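Local coordinates for putative uncharacterized protein (Archaeoglobus fulgidus, PDB 3VU0) that is of unknown function on its own but forms the C-terminal globular domain of the archaeal oligosaccharyltransferase AglB, at residues E9-M14 and Y46-A51; L35-Y40 and I106-I111. One frame throughout, in Å; residues are numbered along the deposited sequence.

Interaction 1 of 2, residues E9-M14 and Y46-A51; sequences EALNWM and YVAKKA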
ATOM      1  N   GLU A   9     -11.132  -2.094 -12.808  1.00 17.59           N
ATOM      2  CA  GLU A   9     -12.348  -1.982 -12.017  1.00 18.03           C
ATOM      3  C   GLU A   9     -12.116  -1.125 -10.779  1.00 15.62           C
ATOM      4  O   GLU A   9     -12.983  -0.352 -10.375  1.00 15.32           O
ATOM      5  CB  GLU A   9     -12.833  -3.365 -11.586  1.00 20.74           C
ATOM      6  CG  GLU A   9     -14.271  -3.353 -11.102  1.00 27.27           C
ATOM      7  CD  GLU A   9     -14.643  -4.579 -10.295  1.00 29.61           C
ATOM      8  OE1 GLU A   9     -14.077  -5.664 -10.545  1.00 35.34           O
ATOM      9  OE2 GLU A   9     -15.521  -4.457  -9.415  1.00 31.05           O
ATOM     10  N   ALA A  10     -10.942  -1.266 -10.175  1.00 14.50           N
ATOM     11  CA  ALA A  10     -10.608  -0.504  -8.978  1.00 13.84           C
ATOM     12  C   ALA A  10     -10.506   0.984  -9.278  1.00 13.32           C
ATOM     13  O   ALA A  10     -11.046   1.816  -8.544  1.00 12.20           O
ATOM     14  CB  ALA A  10      -9.295  -1.012  -8.386  1.00 12.82           C
ATOM     15  N   LEU A  11      -9.818   1.315 -10.364  1.00 12.75           N
ATOM     16  CA  LEU A  11      -9.631   2.706 -10.754  1.00 15.08           C
ATOM     17  C   LEU A  11     -10.946   3.387 -11.131  1.00 14.95           C
ATOM     18  O   LEU A  11     -11.178   4.541 -10.765  1.00 13.81           O
ATOM     19  CB  LEU A  11      -8.630   2.795 -11.914  1.00 14.45           C
ATOM     20  CG  LEU A  11      -7.185   2.402 -11.568  1.00 14.37           C
ATOM     21  CD1 LEU A  11      -6.356   2.289 -12.844  1.00 14.40           C
ATOM     22  CD2 LEU A  11      -6.577   3.436 -10.626  1.00 13.91           C
ATOM     23  N   ASN A  12     -11.805   2.675 -11.855  1.00 16.55           N
ATOM     24  CA  ASN A  12     -13.095   3.238 -12.250  1.00 18.03           C
ATOM     25  C   ASN A  12     -13.973   3.442 -11.025  1.00 17.97           C
ATOM     26  O   ASN A  12     -14.714   4.425 -10.934  1.00 15.75           O
ATOM     27  CB  ASN A  12     -13.823   2.321 -13.241  1.00 22.34           C
ATOM     28  CG  ASN A  12     -13.142   2.266 -14.593  1.00 25.71           C
ATOM     29  OD1 ASN A  12     -12.569   3.253 -15.058  1.00 28.57           O
ATOM     30  ND2 ASN A  12     -13.218   1.110 -15.243  1.00 28.77           N
ATOM     31  N   TRP A  13     -13.890   2.504 -10.085  1.00 16.96           N
ATOM     32  CA  TRP A  13     -14.673   2.597  -8.864  1.00 15.61           C
ATOM     33  C   TRP A  13     -14.238   3.823  -8.056  1.00 16.00           C
ATOM     34  O   TRP A  13     -15.076   4.608  -7.606  1.00 13.05           O
ATOM     35  CB  TRP A  13     -14.495   1.333  -8.012  1.00 16.23           C
ATOM     36  CG  TRP A  13     -15.424   1.273  -6.825  1.00 15.12           C
ATOM     37  CD1 TRP A  13     -16.680   0.732  -6.790  1.00 14.09           C
ATOM     38  CD2 TRP A  13     -15.182   1.810  -5.518  1.00 15.40           C
ATOM     39  NE1 TRP A  13     -17.236   0.900  -5.540  1.00 15.45           N
ATOM     40  CE2 TRP A  13     -16.337   1.559  -4.741  1.00 15.58           C
ATOM     41  CE3 TRP A  13     -14.101   2.480  -4.926  1.00 16.85           C
ATOM     42  CZ2 TRP A  13     -16.444   1.958  -3.402  1.00 14.88           C
ATOM     43  CZ3 TRP A  13     -14.207   2.878  -3.591  1.00 14.41           C
ATOM     44  CH2 TRP A  13     -15.371   2.612  -2.846  1.00 15.09           C
HETATM   45  N   MSE A  14     -12.933   4.005  -7.867  1.00 16.41           N
HETATM   46  CA  MSE A  14     -12.504   5.156  -7.084  1.00 18.87           C
HETATM   47  C   MSE A  14     -12.740   6.483  -7.793  1.00 18.57           C
HETATM   48  O   MSE A  14     -12.933   7.512  -7.141  1.00 14.10           O
HETATM   49  CB  MSE A  14     -11.042   5.025  -6.603  1.00 24.20           C
HETATM   50  CG  MSE A  14     -10.042   4.331  -7.510  1.00 30.59           C
HETATM   51 SE   MSE A  14      -8.479   3.726  -6.461  1.00 38.47          SE
HETATM   52  CE  MSE A  14      -7.855   5.434  -5.835  1.00 33.98           C
ATOM     53  N   TYR A  46      -3.838   9.902 -12.758  1.00 24.93           N
ATOM     54  CA  TYR A  46      -4.387  10.197 -14.081  1.00 25.92           C
ATOM     55  C   TYR A  46      -5.608   9.411 -14.537  1.00 24.97           C
ATOM     56  O   TYR A  46      -6.355   9.880 -15.392  1.00 25.44           O
ATOM     57  CB  TYR A  46      -3.271  10.087 -15.127  1.00 27.40           C
ATOM     58  CG  TYR A  46      -2.143  11.057 -14.852  1.00 30.80           C
ATOM     59  CD1 TYR A  46      -2.368  12.432 -14.860  1.00 31.47           C
ATOM     60  CD2 TYR A  46      -0.867  10.601 -14.523  1.00 32.49           C
ATOM     61  CE1 TYR A  46      -1.353  13.331 -14.541  1.00 33.26           C
ATOM     62  CE2 TYR A  46       0.155  11.492 -14.202  1.00 33.46           C
ATOM     63  CZ  TYR A  46      -0.095  12.854 -14.212  1.00 34.04           C
ATOM     64  OH  TYR A  46       0.905  13.736 -13.881  1.00 34.47           O
ATOM     65  N   VAL A  47      -5.819   8.222 -13.984  1.00 23.82           N
ATOM     66  CA  VAL A  47      -6.982   7.433 -14.368  1.00 24.36           C
ATOM     67  C   VAL A  47      -8.109   7.601 -13.353  1.00 25.16           C
ATOM     68  O   VAL A  47      -9.270   7.775 -13.728  1.00 24.77           O
ATOM     69  CB  VAL A  47      -6.643   5.935 -14.490  1.00 24.76           C
ATOM     70  CG1 VAL A  47      -7.900   5.147 -14.832  1.00 25.95           C
ATOM     71  CG2 VAL A  47      -5.578   5.728 -15.562  1.00 24.68           C
ATOM     72  N   ALA A  48      -7.762   7.558 -12.070  1.00 23.89           N
ATOM     73  CA  ALA A  48      -8.750   7.703 -11.005  1.00 23.38           C
ATOM     74  C   ALA A  48      -8.967   9.177 -10.666  1.00 22.30           C
ATOM     75  O   ALA A  48      -9.947   9.536 -10.014  1.00 21.04           O
ATOM     76  CB  ALA A  48      -8.297   6.937  -9.764  1.00 21.79           C
ATOM     77  N   LYS A  49      -8.040  10.020 -11.114  1.00 22.09           N
ATOM     78  CA  LYS A  49      -8.111  11.460 -10.883  1.00 22.34           C
ATOM     79  C   LYS A  49      -8.060  11.821  -9.402  1.00 20.90           C
ATOM     80  O   LYS A  49      -8.797  12.697  -8.944  1.00 20.50           O
ATOM     81  CB  LYS A  49      -9.393  12.035 -11.503  1.00 24.09           C
ATOM     82  CG  LYS A  49      -9.604  11.675 -12.967  1.00 25.03           C
ATOM     83  CD  LYS A  49      -8.461  12.182 -13.843  1.00 26.27           C
ATOM     84  CE  LYS A  49      -8.660  11.774 -15.297  1.00 27.62           C
ATOM     85  NZ  LYS A  49      -7.534  12.234 -16.168  1.00 28.26           N
ATOM     86  N   LYS A  50      -7.186  11.152  -8.659  1.00 19.25           N
ATOM     87  CA  LYS A  50      -7.049  11.410  -7.233  1.00 19.26           C
ATOM     88  C   LYS A  50      -5.588  11.658  -6.871  1.00 20.09           C
ATOM     89  O   LYS A  50      -4.690  11.012  -7.411  1.00 21.72           O
ATOM     90  CB  LYS A  50      -7.593  10.219  -6.433  1.00 20.46           C
ATOM     91  CG  LYS A  50      -9.034   9.858  -6.775  1.00 18.79           C
ATOM     92  CD  LYS A  50     -10.005  10.869  -6.183  1.00 20.96           C
ATOM     93  CE  LYS A  50     -11.413  10.691  -6.736  1.00 20.11           C
ATOM     94  NZ  LYS A  50     -11.507  11.127  -8.151  1.00 22.00           N
ATOM     95  N   ALA A  51      -5.358  12.600  -5.960  1.00 19.25           N
ATOM     96  CA  ALA A  51      -4.011  12.936  -5.514  1.00 19.29           C
ATOM     97  C   ALA A  51      -3.346  11.730  -4.849  1.00 19.75           C
ATOM     98  O   ALA A  51      -4.005  10.942  -4.170  1.00 16.25           O
ATOM     99  CB  ALA A  51      -4.065  14.108  -4.536  1.00 19.86           C
TER
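Lys-50 NZ is gripped by two carbonyls of its own loop while its neighbour CE rests on the helix opposite, 3.5 Å from Met-14 O. The stronger bond runs to Ala-48 O at 2.9 Å, in the carbonyl plane with a C=O...N angle of 158°; the one to Lys-49 O is weak. This is a helix-to-loop contact: helix 5-17 packs on the turn that follows helix 41-46, where Lys-49 adopts positive phi and breaks the helical course. The lysine chain is bent at chi2 and again at chi4 (-72°), the second bend folding NZ back toward these backbone oxygens. Lys-50 is buried, and the carbonyl bonds would offset the cost of a charge that NZ probably carries. Lys-49 NZ bonds to Tyr-46 O at 2.7 Å, which ties the turn to the preceding helix.

The rest is apolar. Leu-11 and Val-47 cross at about a right angle, with Leu-11 CD1 3.8 Å from Val-47 CG1. Trp-43 and Ile-44 of helix 41-46 extend this packing to Leu-11 and Met-14 respectively. The Ala-48 methyl packs against Leu-11 and Met-14, three residues apart on the helix: Leu-11 CD2 comes to 4.0 Å of Ala-48 CB, and CG of selenomethionine Met-14 to 3.9 Å of that CB.

Interaction 2 of 2, residues L35-Y40 and I106-I111; sequences LSWWDY and IPIMQI
Ile-108 and Ile-111 of helix 105-112 meet the indole of Trp-37, the first tryptophan of the WWDYG signature of the AglB family, and no hydrogen bond joins the segments. Trp-37 CG is anti to its backbone N (chi1 -169°), which places that atom on the side of the helix. A CH-pi contact covers one face: Ile-108 CG1 stands 3.7 Å from the centroid of the Trp-37 six-membered ring, only 7° off its normal. The two side chains run alongside in opposite senses.

At the ring edge the contact is plain apolar packing. Ile-111 reaches toward Trp-37 tip to tip, and its CD1 lies near the ring plane, 3.2 Å from Trp-37 CH2, a tight approach for two carbons.

Aromatic packing within the signature completes the arrangement. Trp-38 CD1 sits 3.4 Å above the plane of the Trp-37 ring on the face opposite Ile-108, sandwiching that indole. Asp-39 OD1 in turn lies over the Trp-38 ring, and Asp-39 OD2 forms a salt bridge to Lys-104 NZ.

The loop leads from strand 33-35 into helix 41-46, while helix 61-69 flanks both partners, with Thr-69 against Ile-108 and Ala-61 against Trp-38.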
ATOM      1  N   LEU A  35      -2.741   6.777  -0.551  1.00 12.97           N
ATOM      2  CA  LEU A  35      -1.423   6.178  -0.380  1.00 14.04           C
ATOM      3  C   LEU A  35      -1.355   4.773  -0.963  1.00 13.95           C
ATOM      4  O   LEU A  35      -2.234   3.942  -0.730  1.00 13.19           O
ATOM      5  CB  LEU A  35      -1.039   6.149   1.108  1.00 13.79           C
ATOM      6  CG  LEU A  35       0.389   5.723   1.486  1.00 16.15           C
ATOM      7  CD1 LEU A  35       0.688   6.141   2.919  1.00 14.80           C
ATOM      8  CD2 LEU A  35       0.556   4.218   1.318  1.00 16.88           C
ATOM      9  N   SER A  36      -0.310   4.529  -1.744  1.00 14.27           N
ATOM     10  CA  SER A  36      -0.076   3.226  -2.360  1.00 15.02           C
ATOM     11  C   SER A  36       1.398   3.181  -2.726  1.00 15.34           C
ATOM     12  O   SER A  36       2.140   4.118  -2.424  1.00 15.88           O
ATOM     13  CB  SER A  36      -0.920   3.059  -3.623  1.00 15.13           C
ATOM     14  OG  SER A  36      -0.888   1.713  -4.069  1.00 16.25           O
ATOM     15  N   TRP A  37       1.828   2.101  -3.370  1.00 14.48           N
ATOM     16  CA  TRP A  37       3.225   1.993  -3.782  1.00 13.72           C
ATOM     17  C   TRP A  37       3.402   2.934  -4.978  1.00 14.54           C
ATOM     18  O   TRP A  37       2.472   3.125  -5.761  1.00 14.17           O
ATOM     19  CB  TRP A  37       3.550   0.552  -4.180  1.00 14.48           C
ATOM     20  CG  TRP A  37       5.023   0.291  -4.374  1.00 14.23           C
ATOM     21  CD1 TRP A  37       5.587  -0.474  -5.351  1.00 14.76           C
ATOM     22  CD2 TRP A  37       6.105   0.775  -3.566  1.00 13.71           C
ATOM     23  NE1 TRP A  37       6.951  -0.496  -5.206  1.00 14.58           N
ATOM     24  CE2 TRP A  37       7.298   0.260  -4.119  1.00 16.57           C
ATOM     25  CE3 TRP A  37       6.184   1.591  -2.430  1.00 14.06           C
ATOM     26  CZ2 TRP A  37       8.562   0.535  -3.573  1.00 18.16           C
ATOM     27  CZ3 TRP A  37       7.443   1.865  -1.886  1.00 16.25           C
ATOM     28  CH2 TRP A  37       8.611   1.337  -2.458  1.00 16.09           C
ATOM     29  N   TRP A  38       4.591   3.506  -5.137  1.00 13.75           N
ATOM     30  CA  TRP A  38       4.808   4.457  -6.221  1.00 14.33           C
ATOM     31  C   TRP A  38       4.552   3.951  -7.642  1.00 15.89           C
ATOM     32  O   TRP A  38       4.214   4.740  -8.521  1.00 15.60           O
ATOM     33  CB  TRP A  38       6.215   5.070  -6.125  1.00 16.50           C
ATOM     34  CG  TRP A  38       7.317   4.148  -6.498  1.00 16.31           C
ATOM     35  CD1 TRP A  38       7.924   3.222  -5.699  1.00 17.65           C
ATOM     36  CD2 TRP A  38       7.937   4.043  -7.781  1.00 18.73           C
ATOM     37  NE1 TRP A  38       8.888   2.545  -6.409  1.00 18.38           N
ATOM     38  CE2 TRP A  38       8.915   3.029  -7.691  1.00 19.51           C
ATOM     39  CE3 TRP A  38       7.761   4.710  -9.001  1.00 20.25           C
ATOM     40  CZ2 TRP A  38       9.717   2.662  -8.778  1.00 20.68           C
ATOM     41  CZ3 TRP A  38       8.562   4.344 -10.086  1.00 22.74           C
ATOM     42  CH2 TRP A  38       9.526   3.328  -9.962  1.00 21.58           C
ATOM     43  N   ASP A  39       4.690   2.648  -7.871  1.00 14.57           N
ATOM     44  CA  ASP A  39       4.450   2.092  -9.201  1.00 17.47           C
ATOM     45  C   ASP A  39       3.054   2.408  -9.748  1.00 17.14           C
ATOM     46  O   ASP A  39       2.869   2.533 -10.960  1.00 15.82           O
ATOM     47  CB  ASP A  39       4.597   0.562  -9.201  1.00 19.35           C
ATOM     48  CG  ASP A  39       6.016   0.098  -8.947  1.00 21.55           C
ATOM     49  OD1 ASP A  39       6.960   0.888  -9.152  1.00 24.32           O
ATOM     50  OD2 ASP A  39       6.179  -1.077  -8.562  1.00 20.86           O
ATOM     51  N   TYR A  40       2.077   2.520  -8.855  1.00 16.44           N
ATOM     52  CA  TYR A  40       0.691   2.757  -9.260  1.00 16.94           C
ATOM     53  C   TYR A  40       0.244   4.213  -9.211  1.00 17.22           C
ATOM     54  O   TYR A  40      -0.899   4.530  -9.570  1.00 15.73           O
ATOM     55  CB  TYR A  40      -0.238   1.927  -8.368  1.00 17.35           C
ATOM     56  CG  TYR A  40       0.312   0.560  -8.022  1.00 17.16           C
ATOM     57  CD1 TYR A  40       0.577  -0.382  -9.017  1.00 19.52           C
ATOM     58  CD2 TYR A  40       0.567   0.211  -6.698  1.00 17.90           C
ATOM     59  CE1 TYR A  40       1.083  -1.648  -8.698  1.00 17.86           C
ATOM     60  CE2 TYR A  40       1.073  -1.046  -6.366  1.00 18.73           C
ATOM     61  CZ  TYR A  40       1.327  -1.970  -7.369  1.00 18.14           C
ATOM     62  OH  TYR A  40       1.816  -3.214  -7.037  1.00 16.75           O
ATOM     63  N   ILE A 106      10.350  -6.659  -1.283  1.00 12.53           N
ATOM     64  CA  ILE A 106      11.803  -6.521  -1.201  1.00 13.59           C
ATOM     65  C   ILE A 106      12.220  -5.076  -1.495  1.00 13.96           C
ATOM     66  O   ILE A 106      12.887  -4.447  -0.679  1.00 14.56           O
ATOM     67  CB  ILE A 106      12.515  -7.509  -2.165  1.00 14.97           C
ATOM     68  CG1 ILE A 106      12.196  -8.952  -1.756  1.00 16.82           C
ATOM     69  CG2 ILE A 106      14.030  -7.296  -2.129  1.00 17.18           C
ATOM     70  CD1 ILE A 106      12.614  -9.302  -0.337  1.00 17.27           C
ATOM     71  N   PRO A 107      11.833  -4.529  -2.661  1.00 14.94           N
ATOM     72  CA  PRO A 107      12.230  -3.142  -2.919  1.00 14.13           C
ATOM     73  C   PRO A 107      11.604  -2.190  -1.898  1.00 15.82           C
ATOM     74  O   PRO A 107      12.186  -1.154  -1.560  1.00 16.46           O
ATOM     75  CB  PRO A 107      11.745  -2.894  -4.351  1.00 14.85           C
ATOM     76  CG  PRO A 107      10.633  -3.884  -4.535  1.00 17.65           C
ATOM     77  CD  PRO A 107      11.166  -5.117  -3.836  1.00 16.12           C
ATOM     78  N   ILE A 108      10.419  -2.541  -1.403  1.00 12.65           N
ATOM     79  CA  ILE A 108       9.760  -1.711  -0.396  1.00 13.93           C
ATOM     80  C   ILE A 108      10.665  -1.677   0.837  1.00 13.04           C
ATOM     81  O   ILE A 108      10.909  -0.622   1.416  1.00 13.77           O
ATOM     82  CB  ILE A 108       8.376  -2.283  -0.002  1.00 13.01           C
ATOM     83  CG1 ILE A 108       7.390  -2.100  -1.161  1.00 13.39           C
ATOM     84  CG2 ILE A 108       7.854  -1.594   1.251  1.00 13.48           C
ATOM     85  CD1 ILE A 108       5.971  -2.574  -0.845  1.00 14.10           C
HETATM   86  N   MSE A 109      11.163  -2.842   1.233  1.00 13.87           N
HETATM   87  CA  MSE A 109      12.061  -2.922   2.380  1.00 14.85           C
HETATM   88  C   MSE A 109      13.340  -2.133   2.124  1.00 15.57           C
HETATM   89  O   MSE A 109      13.793  -1.377   2.981  1.00 15.91           O
HETATM   90  CB  MSE A 109      12.428  -4.375   2.683  1.00 17.62           C
HETATM   91  CG  MSE A 109      11.325  -5.175   3.327  1.00 21.90           C
HETATM   92 SE   MSE A 109      11.985  -6.887   3.913  1.00 36.56          SE
HETATM   93  CE  MSE A 109      13.059  -6.295   5.413  1.00 24.55           C
ATOM     94  N   GLN A 110      13.927  -2.314   0.946  1.00 15.18           N
ATOM     95  CA  GLN A 110      15.165  -1.611   0.618  1.00 17.51           C
ATOM     96  C   GLN A 110      14.991  -0.096   0.710  1.00 18.06           C
ATOM     97  O   GLN A 110      15.842   0.599   1.262  1.00 18.32           O
ATOM     98  CB  GLN A 110      15.638  -1.997  -0.783  1.00 15.60           C
ATOM     99  CG  GLN A 110      15.879  -3.482  -0.940  1.00 19.80           C
ATOM    100  CD  GLN A 110      16.197  -3.875  -2.366  1.00 20.44           C
ATOM    101  OE1 GLN A 110      15.490  -3.492  -3.297  1.00 19.38           O
ATOM    102  NE2 GLN A 110      17.256  -4.652  -2.544  1.00 21.32           N
ATOM    103  N   ILE A 111      13.884   0.411   0.182  1.00 18.51           N
ATOM    104  CA  ILE A 111      13.628   1.845   0.213  1.00 20.56           C
ATOM    105  C   ILE A 111      13.330   2.312   1.634  1.00 20.55           C
ATOM    106  O   ILE A 111      13.538   3.479   1.974  1.00 20.10           O
ATOM    107  CB  ILE A 111      12.468   2.207  -0.735  1.00 21.84           C
ATOM    108  CG1 ILE A 111      12.842   1.784  -2.157  1.00 25.16           C
ATOM    109  CG2 ILE A 111      12.200   3.702  -0.702  1.00 23.85           C
ATOM    110  CD1 ILE A 111      11.711   1.860  -3.143  1.00 27.69           C
TER

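In the fold
The two contacts use opposite ends of one short region: interaction 2 involves the loop before helix 41-46, interaction 1 the turn after it. Their centres lie 19 Å apart and their nearest atoms about 6 Å, without touching. Interaction 1 is the more buried at its touching residues, yet it lies farther from the chain centre, about 15 Å against 8 Å; it packs helix 5-17 on the loop after helix 41-46, beside strand 33-35, through aliphatic side chains and a lysine bonded to backbone carbonyls. Interaction 2 is partly buried and relies on an aromatic ring and isoleucines, attaching helix 105-112, much later in the chain, to the family signature.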